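Cwp19 (Clostridioides difficile, PDB 5OQ3) is a cell-wall protein that probably cleaves peptidoglycan, through the TIM-barrel glycoside hydrolase domain described here, its assignment as an N-acetylmuramoyl-L-alanine amidase being tentative. Local coordinates at residues Y81-N86 against I175-Q180. Sequence-based numbering, arbitrary orientation.
Sequences YKSNIN and IAEVVQ. With EDO (1,2-ethanediol), chain C.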
loop_
_atom_site.group_PDB
_atom_site.type_symbol
_atom_site.label_atom_id
_atom_site.label_comp_id
_atom_site.label_asym_id
_atom_site.label_seq_id
_atom_site.Cartn_x
_atom_site.Cartn_y
_atom_site.Cartn_z
ATOM N N TYR A 81 15.260 -0.349 7.124
ATOM C CA TYR A 81 15.471 0.164 8.479
ATOM C C TYR A 81 16.187 -0.939 9.252
ATOM O O TYR A 81 16.141 -2.113 8.848
ATOM C CB TYR A 81 14.165 0.510 9.186
ATOM C CG TYR A 81 13.110 -0.594 9.198
ATOM C CD1 TYR A 81 12.225 -0.762 8.135
ATOM C CD2 TYR A 81 13.009 -1.490 10.255
ATOM C CE1 TYR A 81 11.263 -1.758 8.151
ATOM C CE2 TYR A 81 12.059 -2.486 10.278
ATOM C CZ TYR A 81 11.197 -2.632 9.220
ATOM O OH TYR A 81 10.240 -3.627 9.239
ATOM N N LYS A 82 16.800 -0.561 10.363
ATOM C CA LYS A 82 17.481 -1.483 11.259
ATOM C C LYS A 82 16.427 -2.302 12.010
ATOM O O LYS A 82 15.504 -1.752 12.632
ATOM C CB LYS A 82 18.365 -0.715 12.219
ATOM C CG LYS A 82 19.243 -1.589 13.075
ATOM C CD LYS A 82 20.344 -0.746 13.710
ATOM C CE LYS A 82 21.351 -1.617 14.417
ATOM N NZ LYS A 82 22.143 -0.702 15.294
ATOM N N SER A 83 16.549 -3.628 11.933
ATOM C CA SER A 83 15.537 -4.562 12.439
ATOM C C SER A 83 16.231 -5.756 13.089
ATOM O O SER A 83 17.268 -6.200 12.605
ATOM C CB SER A 83 14.681 -5.072 11.283
ATOM O OG SER A 83 13.692 -5.978 11.730
ATOM N N ASN A 84 15.616 -6.290 14.135
ATOM C CA ASN A 84 16.009 -7.556 14.743
ATOM C C ASN A 84 15.066 -8.704 14.282
ATOM O O ASN A 84 15.094 -9.793 14.838
ATOM C CB ASN A 84 15.976 -7.426 16.287
ATOM C CG ASN A 84 17.014 -6.458 16.833
ATOM O OD1 ASN A 84 18.114 -6.312 16.280
ATOM N ND2 ASN A 84 16.691 -5.825 17.960
ATOM N N ILE A 85 14.219 -8.444 13.283
ATOM C CA ILE A 85 13.210 -9.404 12.794
ATOM C C ILE A 85 13.393 -9.687 11.288
ATOM O O ILE A 85 13.349 -10.841 10.858
ATOM C CB ILE A 85 11.766 -8.869 13.045
ATOM C CG1 ILE A 85 11.551 -8.524 14.534
ATOM C CG2 ILE A 85 10.716 -9.875 12.553
ATOM C CD1 ILE A 85 10.265 -7.756 14.788
ATOM N N ASN A 86 13.534 -8.641 10.481
ATOM C CA ASN A 86 13.477 -8.743 9.037
ATOM C C ASN A 86 14.792 -8.306 8.437
ATOM O O ASN A 86 15.486 -7.461 8.988
ATOM C CB ASN A 86 12.307 -7.885 8.503
ATOM C CG ASN A 86 10.976 -8.478 8.875
ATOM O OD1 ASN A 86 10.620 -9.519 8.375
ATOM N ND2 ASN A 86 10.264 -7.832 9.797
ATOM N N ILE A 175 5.543 -4.699 12.344
ATOM C CA ILE A 175 5.105 -3.313 12.332
ATOM C C ILE A 175 5.332 -2.607 13.661
ATOM O O ILE A 175 5.774 -1.444 13.687
ATOM C CB ILE A 175 3.657 -3.270 11.868
ATOM C CG1 ILE A 175 3.665 -3.728 10.410
ATOM C CG2 ILE A 175 3.097 -1.865 12.022
ATOM C CD1 ILE A 175 2.317 -4.173 9.980
ATOM N N ALA A 176 5.090 -3.336 14.750
ATOM C CA ALA A 176 5.244 -2.751 16.089
ATOM C C ALA A 176 6.680 -2.275 16.309
ATOM O O ALA A 176 6.882 -1.271 16.995
ATOM C CB ALA A 176 4.840 -3.715 17.144
ATOM N N GLU A 177 7.651 -3.009 15.762
ATOM C CA GLU A 177 9.052 -2.603 15.908
ATOM C C GLU A 177 9.273 -1.195 15.324
ATOM O O GLU A 177 9.965 -0.351 15.885
ATOM C CB GLU A 177 9.976 -3.615 15.193
ATOM C CG GLU A 177 11.473 -3.319 15.247
ATOM C CD GLU A 177 12.301 -4.346 14.488
ATOM O OE1 GLU A 177 12.025 -4.642 13.284
ATOM O OE2 GLU A 177 13.260 -4.840 15.072
ATOM N N VAL A 178 8.691 -0.982 14.156
ATOM C CA VAL A 178 8.847 0.294 13.477
ATOM C C VAL A 178 8.096 1.415 14.234
ATOM O O VAL A 178 8.635 2.504 14.429
ATOM C CB VAL A 178 8.376 0.206 12.039
ATOM C CG1 VAL A 178 8.402 1.565 11.359
ATOM C CG2 VAL A 178 9.216 -0.777 11.265
ATOM N N VAL A 179 6.892 1.113 14.711
ATOM C CA VAL A 179 6.123 2.087 15.500
ATOM C C VAL A 179 6.875 2.489 16.761
ATOM O O VAL A 179 6.904 3.669 17.137
ATOM C CB VAL A 179 4.724 1.520 15.854
ATOM C CG1 VAL A 179 3.943 2.470 16.722
ATOM C CG2 VAL A 179 3.946 1.178 14.601
ATOM N N GLN A 180 7.473 1.506 17.440
ATOM C CA GLN A 180 8.197 1.767 18.681
ATOM C C GLN A 180 9.428 2.639 18.432
ATOM O O GLN A 180 9.758 3.534 19.213
ATOM C CB GLN A 180 8.649 0.447 19.312
ATOM C CG GLN A 180 9.436 0.555 20.613
ATOM C CD GLN A 180 9.911 -0.794 21.113
ATOM O OE1 GLN A 180 9.169 -1.473 21.852
ATOM N NE2 GLN A 180 11.181 -1.185 20.755
HETATM C C1 EDO C . 17.800 -5.425 8.984
HETATM O O1 EDO C . 17.037 -4.531 8.223
HETATM C C2 EDO C . 18.562 -4.689 9.987
HETATM O O2 EDO C . 18.312 -5.131 11.294
HETATM O O HOH W 1 10.107 -5.081 11.394
#
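E177 reaches from its helix to S83 and N84 and fastens an irregular loop through both carboxylate oxygens, an example of one acidic side chain bridging a helix and a turn. With CG anti to the backbone N (chi1 179°), the extended chain carries the carboxylate across to the loop. S83 OG donates to E177 OE1 over 2.6 Å, and the backbone N of N84 gives a nearly straight bond to OE2 (2.9 Å, 173°); each oxygen uses its syn lone pair. The same serine hydroxyl accepts from the backbone N of I85 and of N86, an ST turn and ST motif in one; thus the hydroxyl that donates to E177 also accepts two backbone N-H groups of its own turn. In the (βα)8 barrel of this domain, the loop follows the second strand, 68-74, and the helix 165-181 leads into the fourth, 186-189. The closely packed apolar part lies where Y81 and V178, both buried, meet: CG2 of V178 sits over one face of the ring, 3.7 Å from its centroid in a CH-pi contact, displaced toward the rim at CZ (3.4 Å). F123 of the third strand touches both residues. E177 OE1 lies at the edge of this ring, and a water in the ring plane accepts from Y81 OH (2.6 Å) and N86 ND2 and donates to OE1 (2.7 Å), giving that oxygen a second donor. Packing is looser towards N84 and I85: the exposed N84 brings CB no nearer than 3.9 Å to OE2, while partly exposed I85 rests its CD1 methyl against the carboxylate from the opposite direction.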